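Local coordinates for glycerate dehydrogenase related protein (PDB 3GVX) that probably reduces glyoxylate or hydroxypyruvate with a nicotinamide cofactor, as a member of the D-isomer specific 2-hydroxyacid dehydrogenase family, at residues W230-W236 / A250-V256; T187-S193 / D212-D218; K123-G129 / D175-I181. All coordinates share one frame; numbering follows the deposited sequence.

Contact 1. Residues W230-W236 / A250-V256; sequences WYLSDVW and AILSPHV. With K (potassium ion), chain D.
Asp-234 and Ser-253 meet where strands 230-233 and 250-252 run out into loops, and the carboxylate supplies the side-chain part of the polar contact. Its OD1 is gripped twice: Ser-253 OG donates to the anti lone pair at 2.6 Å, and Val-256 N to the syn lone pair at 2.9 Å. The CG of Asp-234 stands opposite its own backbone N (chi1 180°), which carries the carboxylate across to the 253-256 loop. Val-256 O binds a potassium ion at 3.0 Å, with His-88, Ala-257 and, from the second subunit, Thr-117.

Backbone bonds hold the strands in parallel register. Ser-233 N reaches Ile-251 O at 3.1 Å and Ser-253 N reaches Ser-233 O at 2.9 Å, while the bond from Ile-251 N to Tyr-231 O is weak.

Apolar contacts lie on both faces. Leu-232 and Ile-251 run side by side, CD2 to CG1 3.5 Å, with Ile-251 CG1 also at the edge of the Trp-230 ring; on the other face Leu-252 CD2 packs 3.6 Å from Trp-236 CZ3.

Strand 250-252 is the outermost of the parallel sheet in this chain. Helix 79-97 covers Leu-232 and Ile-251, helix 216-225 covers Tyr-231, and strand 204-207 flanks 230-233.

Contact 2. Residues T187-S193 / D212-D218; sequences TRGMVNS and DVVSKPD
Val-191 and Val-214 form a single backbone bridge between the 187-192 loop and 212-218, which runs from a 3-10 turn into helix 216-225. Val-191 N donates almost straight to Val-213 O (3.0 Å, 175° at the hydrogen), and Ser-215 N returns a bond to Val-191 O at 3.2 Å. Two residues earlier, a type II turn from Thr-187 to Met-190 presents Gly-189 N to Asp-212 O at 2.9 Å, in the carbonyl plane; the positive phi of Gly-189 suits that corner of the turn.

Side chains fill in around these bonds. The two valines of the bridge cross tightly, Val-191 CG2 lying 3.4 Å from Val-214 CG2, while CG1 of Val-213 lies alongside CB of the selenomethionine Met-190. Near the turn, Arg-188 and Asp-212 run side by side, but NH1 stays 4.1 Å from OD2, beyond a salt bridge.

Asp-218 ties the far end together. Its CG is turned away from the carbonyl carbon (chi1 -69°), bringing OD2 to Ser-193 N at 2.9 Å; this donor comes in on the anti side, 19° out of the carboxylate plane. A water joins Ser-193 OG to Asp-218 O beside it. An alanine here would remove the carboxylate and is likely to leave Ser-193 N without its acceptor, weakening the tie between the two helix starts.

Both segments lead into helices, with Asn-192 as N-cap of 193-196, through Leu-195 N, and Ser-215 as N-cap of 216-225. Such loops leaving the carboxyl ends of parallel strands to enter helices are characteristic of the Rossmann-type domain assigned to this family.

Contact 3. Residues K123-G129 / D175-I181; sequences KALGILG and DFVLIAI
Asp-175 and Ala-124 bond to each other twice at the start of the paired strands. Ala-124 N points its hydrogen at Asp-175 OD2 at 3.1 Å, on the anti side and 18° out of the carboxylate plane, while Ala-124 O receives Asp-175 N at 2.9 Å and also Phe-176 N. Asp-175 CG lies opposite its own carbonyl carbon (chi1 -62°), so that OD2 reaches over to the neighbouring strand. From there parallel pairing continues through Gly-126, whose N meets Phe-176 O and whose O takes Leu-178 N, both at 2.7 Å. Leu-128 N to Leu-178 O and Ala-180 N to Leu-128 O complete it.

Around this backbone, Lys-123 lays its aliphatic chain at the edge of the Phe-176 ring, CD 3.6 Å from CE2. On the same face as the phenyl group, Leu-125 CD1 meets Phe-176 CB at 3.8 Å, the two side chains crossing at about a right angle. The other face has Leu-128 and Ile-179 side by side, CD2 to CG2 4.0 Å. Beyond the strand end Gly-129 CA rests on Ile-181 CG1; a beta carbon at this glycine would collide with Ala-180 O.

Further out, Arg-200 makes a salt bridge with Asp-175 OD1, which should help to fix the carboxylate in place. Helix 132-143 covers Leu-125, Ile-127 and Leu-178, and strands 147-151 and 204-207 flank the pair.

Gly-129 opens a GxGxxG-like sequence at the turn into helix 132-143, consistent with the dinucleotide-binding loop of a Rossmann fold. Main-chain bonds between apolar faces thus set the register of the two strands without polar side chains, while Asp-175, tied to Ala-124 N and Arg-200, probably anchors the strand start.

In the fold
Contacts 1 and 3 are both buried pairings in one seven-stranded parallel sheet, but contact 3 lies within it and contact 1 at its edge. The inner pair is flanked by strands of its own chain, whereas the outer one meets the second subunit, whose Thr-117 shares the potassium site with Val-256. Contact 2 is only partly buried and joins loops and helix starts instead of strands. It rests on contact 3, with Val-191 and Val-214 against Ile-179, and touches contact 1 where Val-214 meets Tyr-231. Each contact has an aspartate accepting a main-chain N-H across the contact: after the strands in contact 1, inside a helix start in contact 2, before a strand in contact 3.

Contact 1. Residues W230-W236 / A250-V256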
loop_
_atom_site.group_PDB
_atom_site.type_symbol
_atom_site.label_atom_id
_atom_site.label_comp_id
_atom_site.label_asym_id
_atom_site.label_seq_id
_atom_site.Cartn_x
_atom_site.Cartn_y
_atom_site.Cartn_z
ATOM N N TRP B 230 -13.343 1.260 -13.819
ATOM C CA TRP B 230 -12.949 2.549 -13.300
ATOM C C TRP B 230 -11.642 2.963 -13.903
ATOM O O TRP B 230 -10.831 2.137 -14.308
ATOM C CB TRP B 230 -12.850 2.532 -11.771
ATOM C CG TRP B 230 -14.167 2.700 -11.124
ATOM C CD1 TRP B 230 -15.249 1.885 -11.267
ATOM C CD2 TRP B 230 -14.579 3.766 -10.257
ATOM N NE1 TRP B 230 -16.306 2.368 -10.542
ATOM C CE2 TRP B 230 -15.923 3.515 -9.907
ATOM C CE3 TRP B 230 -13.941 4.895 -9.732
ATOM C CZ2 TRP B 230 -16.649 4.366 -9.060
ATOM C CZ3 TRP B 230 -14.663 5.738 -8.884
ATOM C CH2 TRP B 230 -16.000 5.463 -8.554
ATOM N N TYR B 231 -11.448 4.265 -13.961
ATOM C CA TYR B 231 -10.234 4.807 -14.509
ATOM C C TYR B 231 -9.669 5.761 -13.488
ATOM O O TYR B 231 -10.258 6.795 -13.205
ATOM C CB TYR B 231 -10.538 5.539 -15.816
ATOM C CG TYR B 231 -9.316 6.115 -16.489
ATOM C CD1 TYR B 231 -8.257 5.300 -16.866
ATOM C CD2 TYR B 231 -9.230 7.474 -16.771
ATOM C CE1 TYR B 231 -7.131 5.827 -17.497
ATOM C CE2 TYR B 231 -8.112 8.021 -17.411
ATOM C CZ TYR B 231 -7.068 7.190 -17.777
ATOM O OH TYR B 231 -5.980 7.713 -18.432
ATOM N N LEU B 232 -8.532 5.401 -12.912
ATOM C CA LEU B 232 -7.897 6.254 -11.925
ATOM C C LEU B 232 -6.661 6.826 -12.577
ATOM O O LEU B 232 -5.780 6.091 -13.018
ATOM C CB LEU B 232 -7.514 5.443 -10.694
ATOM C CG LEU B 232 -8.592 4.441 -10.290
ATOM C CD1 LEU B 232 -8.054 3.634 -9.128
ATOM C CD2 LEU B 232 -9.918 5.150 -9.945
ATOM N N SER B 233 -6.583 8.143 -12.642
ATOM C CA SER B 233 -5.428 8.720 -13.293
ATOM C C SER B 233 -4.825 9.927 -12.626
ATOM O O SER B 233 -5.501 10.746 -12.003
ATOM C CB SER B 233 -5.774 9.043 -14.745
ATOM O OG SER B 233 -4.601 9.276 -15.487
ATOM N N ASP B 234 -3.516 10.016 -12.764
ATOM C CA ASP B 234 -2.794 11.133 -12.218
ATOM C C ASP B 234 -2.471 12.086 -13.362
ATOM O O ASP B 234 -1.860 13.120 -13.148
ATOM C CB ASP B 234 -1.514 10.659 -11.544
ATOM C CG ASP B 234 -0.718 11.795 -10.966
ATOM O OD1 ASP B 234 -1.280 12.601 -10.190
ATOM O OD2 ASP B 234 0.478 11.887 -11.291
ATOM N N VAL B 235 -2.891 11.730 -14.575
ATOM C CA VAL B 235 -2.636 12.563 -15.746
ATOM C C VAL B 235 -3.851 12.687 -16.643
ATOM O O VAL B 235 -4.516 11.702 -16.969
ATOM C CB VAL B 235 -1.484 12.011 -16.594
ATOM C CG1 VAL B 235 -0.219 11.906 -15.754
ATOM C CG2 VAL B 235 -1.888 10.676 -17.204
ATOM N N TRP B 236 -4.141 13.911 -17.046
ATOM C CA TRP B 236 -5.284 14.153 -17.896
ATOM C C TRP B 236 -4.840 14.760 -19.220
ATOM O O TRP B 236 -3.736 15.279 -19.316
ATOM C CB TRP B 236 -6.259 15.067 -17.163
ATOM C CG TRP B 236 -7.586 15.034 -17.763
ATOM C CD1 TRP B 236 -8.104 15.948 -18.622
ATOM C CD2 TRP B 236 -8.586 14.022 -17.597
ATOM N NE1 TRP B 236 -9.358 15.576 -19.008
ATOM C CE2 TRP B 236 -9.683 14.395 -18.398
ATOM C CE3 TRP B 236 -8.660 12.835 -16.861
ATOM C CZ2 TRP B 236 -10.846 13.638 -18.480
ATOM C CZ3 TRP B 236 -9.815 12.081 -16.944
ATOM C CH2 TRP B 236 -10.894 12.486 -17.754
ATOM N N ALA B 250 -14.349 7.315 -11.855
ATOM C CA ALA B 250 -12.966 7.731 -11.961
ATOM C C ALA B 250 -12.553 8.503 -10.720
ATOM O O ALA B 250 -13.380 9.107 -10.053
ATOM C CB ALA B 250 -12.767 8.597 -13.212
ATOM N N ILE B 251 -11.266 8.436 -10.407
ATOM C CA ILE B 251 -10.690 9.169 -9.296
ATOM C C ILE B 251 -9.480 9.766 -9.977
ATOM O O ILE B 251 -8.697 9.067 -10.626
ATOM C CB ILE B 251 -10.223 8.272 -8.140
ATOM C CG1 ILE B 251 -11.376 7.410 -7.633
ATOM C CG2 ILE B 251 -9.685 9.138 -7.016
ATOM C CD1 ILE B 251 -11.035 6.593 -6.414
ATOM N N LEU B 252 -9.330 11.070 -9.839
ATOM C CA LEU B 252 -8.253 11.756 -10.521
ATOM C C LEU B 252 -7.367 12.584 -9.631
ATOM O O LEU B 252 -7.764 13.030 -8.556
ATOM C CB LEU B 252 -8.837 12.682 -11.593
ATOM C CG LEU B 252 -9.856 12.086 -12.566
ATOM C CD1 LEU B 252 -10.557 13.218 -13.329
ATOM C CD2 LEU B 252 -9.161 11.112 -13.511
ATOM N N SER B 253 -6.153 12.797 -10.101
ATOM C CA SER B 253 -5.212 13.632 -9.388
ATOM C C SER B 253 -4.427 14.438 -10.432
ATOM O O SER B 253 -4.175 13.966 -11.530
ATOM C CB SER B 253 -4.286 12.802 -8.489
ATOM O OG SER B 253 -3.564 11.826 -9.202
ATOM N N PRO B 254 -4.045 15.673 -10.086
ATOM C CA PRO B 254 -3.300 16.618 -10.925
ATOM C C PRO B 254 -1.786 16.413 -11.169
ATOM O O PRO B 254 -0.980 17.272 -10.818
ATOM C CB PRO B 254 -3.609 17.959 -10.261
ATOM C CG PRO B 254 -3.712 17.582 -8.818
ATOM C CD PRO B 254 -4.538 16.335 -8.868
ATOM N N HIS B 255 -1.403 15.286 -11.768
ATOM C CA HIS B 255 0.003 15.049 -12.081
ATOM C C HIS B 255 0.901 15.304 -10.872
ATOM O O HIS B 255 1.902 16.010 -10.987
ATOM C CB HIS B 255 0.410 16.000 -13.211
ATOM C CG HIS B 255 1.460 15.458 -14.123
ATOM N ND1 HIS B 255 1.226 15.213 -15.461
ATOM C CD2 HIS B 255 2.735 15.075 -13.888
ATOM C CE1 HIS B 255 2.312 14.698 -16.008
ATOM N NE2 HIS B 255 3.241 14.603 -15.074
ATOM N N VAL B 256 0.543 14.743 -9.721
ATOM C CA VAL B 256 1.323 14.919 -8.498
ATOM C C VAL B 256 1.941 13.616 -8.004
ATOM O O VAL B 256 2.530 13.580 -6.940
ATOM C CB VAL B 256 0.451 15.478 -7.355
ATOM C CG1 VAL B 256 0.027 16.929 -7.641
ATOM C CG2 VAL B 256 -0.762 14.568 -7.163
HETATM K K K D . 1.857 11.468 -4.907
HETATM O O HOH W 1 3.291 9.674 -3.755
#

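Contact 2. Residues T187-S193 / D212-D218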
loop_
_atom_site.group_PDB
_atom_site.type_symbol
_atom_site.label_atom_id
_atom_site.label_comp_id
_atom_site.label_asym_id
_atom_site.label_seq_id
_atom_site.Cartn_x
_atom_site.Cartn_y
_atom_site.Cartn_z
ATOM N N THR B 187 2.931 4.001 -28.829
ATOM C CA THR B 187 2.123 3.920 -27.633
ATOM C C THR B 187 1.047 4.998 -27.624
ATOM O O THR B 187 0.073 4.879 -26.900
ATOM C CB THR B 187 2.985 4.043 -26.362
ATOM O OG1 THR B 187 3.361 5.409 -26.180
ATOM C CG2 THR B 187 4.234 3.173 -26.470
ATOM N N ARG B 188 1.214 6.051 -28.416
ATOM C CA ARG B 188 0.197 7.103 -28.465
ATOM C C ARG B 188 -1.133 6.496 -28.907
ATOM O O ARG B 188 -1.187 5.789 -29.919
ATOM C CB ARG B 188 0.607 8.208 -29.446
ATOM C CG ARG B 188 -0.530 9.142 -29.879
ATOM C CD ARG B 188 -0.220 10.601 -29.573
ATOM N NE ARG B 188 1.180 10.926 -29.837
ATOM C CZ ARG B 188 1.834 11.937 -29.279
ATOM N NH1 ARG B 188 1.215 12.735 -28.423
ATOM N NH2 ARG B 188 3.116 12.128 -29.561
ATOM N N GLY B 189 -2.196 6.772 -28.149
ATOM C CA GLY B 189 -3.523 6.259 -28.463
ATOM C C GLY B 189 -3.646 4.762 -28.304
ATOM O O GLY B 189 -4.662 4.163 -28.650
HETATM N N MSE B 190 -2.591 4.169 -27.764
HETATM C CA MSE B 190 -2.486 2.736 -27.510
HETATM C C MSE B 190 -3.691 2.124 -26.804
HETATM O O MSE B 190 -4.184 1.071 -27.200
HETATM C CB MSE B 190 -1.224 2.485 -26.700
HETATM C CG MSE B 190 -1.074 1.122 -26.100
HETATM SE SE MSE B 190 0.556 1.089 -25.344
HETATM C CE MSE B 190 0.941 -0.569 -25.562
ATOM N N VAL B 191 -4.151 2.776 -25.747
ATOM C CA VAL B 191 -5.303 2.274 -25.016
ATOM C C VAL B 191 -6.560 2.699 -25.764
ATOM O O VAL B 191 -7.015 3.832 -25.626
ATOM C CB VAL B 191 -5.358 2.851 -23.581
ATOM C CG1 VAL B 191 -6.541 2.248 -22.820
ATOM C CG2 VAL B 191 -4.035 2.600 -22.864
ATOM N N ASN B 192 -7.110 1.802 -26.574
ATOM C CA ASN B 192 -8.305 2.163 -27.327
ATOM C C ASN B 192 -9.491 1.210 -27.211
ATOM O O ASN B 192 -9.384 0.127 -26.638
ATOM C CB ASN B 192 -7.955 2.385 -28.807
ATOM C CG ASN B 192 -7.398 1.151 -29.472
ATOM O OD1 ASN B 192 -7.622 0.026 -29.020
ATOM N ND2 ASN B 192 -6.672 1.351 -30.567
ATOM N N SER B 193 -10.628 1.659 -27.742
ATOM C CA SER B 193 -11.862 0.885 -27.747
ATOM C C SER B 193 -11.545 -0.575 -27.939
ATOM O O SER B 193 -12.045 -1.435 -27.222
ATOM C CB SER B 193 -12.780 1.330 -28.895
ATOM O OG SER B 193 -13.369 2.598 -28.671
ATOM N N ASP B 212 -1.867 10.929 -23.180
ATOM C CA ASP B 212 -1.908 10.565 -24.589
ATOM C C ASP B 212 -1.641 9.121 -24.959
ATOM O O ASP B 212 -1.813 8.741 -26.113
ATOM C CB ASP B 212 -1.033 11.525 -25.392
ATOM C CG ASP B 212 -1.630 12.920 -25.431
ATOM O OD1 ASP B 212 -2.813 13.034 -25.797
ATOM O OD2 ASP B 212 -0.940 13.895 -25.075
ATOM N N VAL B 213 -1.245 8.302 -23.991
ATOM C CA VAL B 213 -1.045 6.895 -24.284
ATOM C C VAL B 213 -2.462 6.334 -24.353
ATOM O O VAL B 213 -2.694 5.209 -24.795
ATOM C CB VAL B 213 -0.227 6.172 -23.178
ATOM C CG1 VAL B 213 -0.160 4.673 -23.472
ATOM C CG2 VAL B 213 1.184 6.773 -23.094
ATOM N N VAL B 214 -3.418 7.151 -23.919
ATOM C CA VAL B 214 -4.820 6.767 -23.951
ATOM C C VAL B 214 -5.683 7.653 -24.850
ATOM O O VAL B 214 -5.615 8.883 -24.809
ATOM C CB VAL B 214 -5.467 6.766 -22.534
ATOM C CG1 VAL B 214 -6.982 6.519 -22.649
ATOM C CG2 VAL B 214 -4.806 5.706 -21.653
ATOM N N SER B 215 -6.497 6.989 -25.661
ATOM C CA SER B 215 -7.430 7.656 -26.542
ATOM C C SER B 215 -8.511 8.227 -25.662
ATOM O O SER B 215 -9.305 7.500 -25.058
ATOM C CB SER B 215 -8.056 6.665 -27.522
ATOM O OG SER B 215 -9.280 7.163 -28.038
ATOM N N LYS B 216 -8.542 9.543 -25.596
ATOM C CA LYS B 216 -9.533 10.200 -24.785
ATOM C C LYS B 216 -10.991 9.837 -25.089
ATOM O O LYS B 216 -11.722 9.449 -24.188
ATOM C CB LYS B 216 -9.351 11.692 -24.866
ATOM C CG LYS B 216 -10.374 12.397 -24.056
ATOM C CD LYS B 216 -9.918 13.769 -23.713
ATOM C CE LYS B 216 -11.020 14.478 -23.009
ATOM N NZ LYS B 216 -10.683 15.903 -22.802
ATOM N N PRO B 217 -11.439 9.963 -26.351
ATOM C CA PRO B 217 -12.839 9.611 -26.631
ATOM C C PRO B 217 -13.152 8.132 -26.394
ATOM O O PRO B 217 -14.258 7.785 -25.985
ATOM C CB PRO B 217 -13.020 10.005 -28.100
ATOM C CG PRO B 217 -11.959 11.072 -28.308
ATOM C CD PRO B 217 -10.787 10.507 -27.554
ATOM N N ASP B 218 -12.180 7.261 -26.648
ATOM C CA ASP B 218 -12.387 5.830 -26.451
ATOM C C ASP B 218 -12.577 5.459 -24.977
ATOM O O ASP B 218 -13.430 4.640 -24.639
ATOM C CB ASP B 218 -11.222 5.036 -27.058
ATOM C CG ASP B 218 -11.207 5.091 -28.579
ATOM O OD1 ASP B 218 -11.665 6.108 -29.134
ATOM O OD2 ASP B 218 -10.721 4.127 -29.212
HETATM O O HOH W 2 -14.710 3.368 -26.416
#

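Contact 3. Residues K123-G129 / D175-I181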
loop_
_atom_site.group_PDB
_atom_site.type_symbol
_atom_site.label_atom_id
_atom_site.label_comp_id
_atom_site.label_asym_id
_atom_site.label_seq_id
_atom_site.Cartn_x
_atom_site.Cartn_y
_atom_site.Cartn_z
ATOM N N LYS B 123 -5.137 -11.071 -6.129
ATOM C CA LYS B 123 -5.468 -10.604 -7.453
ATOM C C LYS B 123 -4.316 -10.372 -8.421
ATOM O O LYS B 123 -3.167 -10.199 -8.028
ATOM C CB LYS B 123 -6.341 -9.368 -7.341
ATOM C CG LYS B 123 -7.750 -9.755 -7.019
ATOM C CD LYS B 123 -8.455 -8.660 -6.315
ATOM C CE LYS B 123 -9.942 -8.908 -6.332
ATOM N NZ LYS B 123 -10.244 -10.227 -5.764
ATOM N N ALA B 124 -4.670 -10.355 -9.700
ATOM C CA ALA B 124 -3.701 -10.165 -10.758
ATOM C C ALA B 124 -3.572 -8.706 -11.176
ATOM O O ALA B 124 -4.522 -8.082 -11.654
ATOM C CB ALA B 124 -4.073 -11.041 -11.955
ATOM N N LEU B 125 -2.380 -8.164 -10.971
ATOM C CA LEU B 125 -2.083 -6.785 -11.340
ATOM C C LEU B 125 -1.278 -6.792 -12.644
ATOM O O LEU B 125 -0.153 -7.300 -12.690
ATOM C CB LEU B 125 -1.283 -6.089 -10.237
ATOM C CG LEU B 125 -0.631 -4.757 -10.617
ATOM C CD1 LEU B 125 -1.686 -3.738 -11.056
ATOM C CD2 LEU B 125 0.185 -4.261 -9.441
ATOM N N GLY B 126 -1.872 -6.244 -13.698
ATOM C CA GLY B 126 -1.212 -6.173 -14.985
ATOM C C GLY B 126 -0.486 -4.847 -15.127
ATOM O O GLY B 126 -1.074 -3.783 -14.927
ATOM N N ILE B 127 0.804 -4.906 -15.447
ATOM C CA ILE B 127 1.589 -3.690 -15.614
ATOM C C ILE B 127 1.992 -3.496 -17.061
ATOM O O ILE B 127 2.572 -4.372 -17.702
ATOM C CB ILE B 127 2.872 -3.676 -14.759
ATOM C CG1 ILE B 127 2.511 -3.824 -13.282
ATOM C CG2 ILE B 127 3.626 -2.368 -14.984
ATOM C CD1 ILE B 127 3.687 -4.131 -12.401
ATOM N N LEU B 128 1.669 -2.320 -17.562
ATOM C CA LEU B 128 1.970 -1.966 -18.926
ATOM C C LEU B 128 3.231 -1.112 -18.896
ATOM O O LEU B 128 3.207 0.042 -18.464
ATOM C CB LEU B 128 0.799 -1.186 -19.503
ATOM C CG LEU B 128 0.818 -0.931 -21.006
ATOM C CD1 LEU B 128 0.797 -2.259 -21.768
ATOM C CD2 LEU B 128 -0.388 -0.060 -21.365
ATOM N N GLY B 129 4.339 -1.686 -19.349
ATOM C CA GLY B 129 5.595 -0.966 -19.326
ATOM C C GLY B 129 6.302 -1.359 -18.051
ATOM O O GLY B 129 5.811 -1.096 -16.951
ATOM N N ASP B 175 -6.924 -7.954 -13.212
ATOM C CA ASP B 175 -8.060 -7.439 -12.453
ATOM C C ASP B 175 -7.808 -5.948 -12.303
ATOM O O ASP B 175 -8.728 -5.143 -12.160
ATOM C CB ASP B 175 -8.141 -8.114 -11.082
ATOM C CG ASP B 175 -8.367 -9.600 -11.185
ATOM O OD1 ASP B 175 -9.330 -10.016 -11.843
ATOM O OD2 ASP B 175 -7.586 -10.365 -10.607
ATOM N N PHE B 176 -6.527 -5.608 -12.338
ATOM C CA PHE B 176 -6.070 -4.243 -12.221
ATOM C C PHE B 176 -4.997 -4.053 -13.265
ATOM O O PHE B 176 -4.179 -4.936 -13.495
ATOM C CB PHE B 176 -5.454 -3.991 -10.848
ATOM C CG PHE B 176 -6.391 -4.220 -9.708
ATOM C CD1 PHE B 176 -7.153 -3.181 -9.195
ATOM C CD2 PHE B 176 -6.533 -5.478 -9.159
ATOM C CE1 PHE B 176 -8.040 -3.399 -8.156
ATOM C CE2 PHE B 176 -7.422 -5.703 -8.117
ATOM C CZ PHE B 176 -8.174 -4.663 -7.618
ATOM N N VAL B 177 -5.010 -2.903 -13.909
ATOM C CA VAL B 177 -4.010 -2.611 -14.900
ATOM C C VAL B 177 -3.408 -1.268 -14.618
ATOM O O VAL B 177 -4.109 -0.268 -14.455
ATOM C CB VAL B 177 -4.574 -2.587 -16.321
ATOM C CG1 VAL B 177 -3.571 -1.880 -17.250
ATOM C CG2 VAL B 177 -4.870 -4.010 -16.791
ATOM N N LEU B 178 -2.089 -1.257 -14.542
ATOM C CA LEU B 178 -1.390 -0.025 -14.308
ATOM C C LEU B 178 -0.647 0.391 -15.572
ATOM O O LEU B 178 0.079 -0.398 -16.173
ATOM C CB LEU B 178 -0.390 -0.165 -13.172
ATOM C CG LEU B 178 0.288 1.194 -13.020
ATOM C CD1 LEU B 178 -0.260 1.927 -11.791
ATOM C CD2 LEU B 178 1.797 0.985 -12.975
ATOM N N ILE B 179 -0.827 1.638 -15.971
ATOM C CA ILE B 179 -0.140 2.110 -17.147
ATOM C C ILE B 179 1.046 2.942 -16.720
ATOM O O ILE B 179 0.902 3.983 -16.098
ATOM C CB ILE B 179 -1.048 2.937 -18.048
ATOM C CG1 ILE B 179 -2.278 2.103 -18.414
ATOM C CG2 ILE B 179 -0.268 3.371 -19.291
ATOM C CD1 ILE B 179 -3.427 2.902 -18.936
ATOM N N ALA B 180 2.227 2.436 -17.033
ATOM C CA ALA B 180 3.460 3.111 -16.704
ATOM C C ALA B 180 4.420 2.898 -17.877
ATOM O O ALA B 180 5.508 2.361 -17.720
ATOM C CB ALA B 180 4.016 2.530 -15.449
ATOM N N ILE B 181 3.989 3.321 -19.058
ATOM C CA ILE B 181 4.781 3.146 -20.258
ATOM C C ILE B 181 5.055 4.505 -20.902
ATOM O O ILE B 181 4.217 5.399 -20.866
ATOM C CB ILE B 181 4.036 2.213 -21.247
ATOM C CG1 ILE B 181 5.020 1.587 -22.239
ATOM C CG2 ILE B 181 2.918 2.988 -21.942
ATOM C CD1 ILE B 181 4.489 0.348 -22.912
#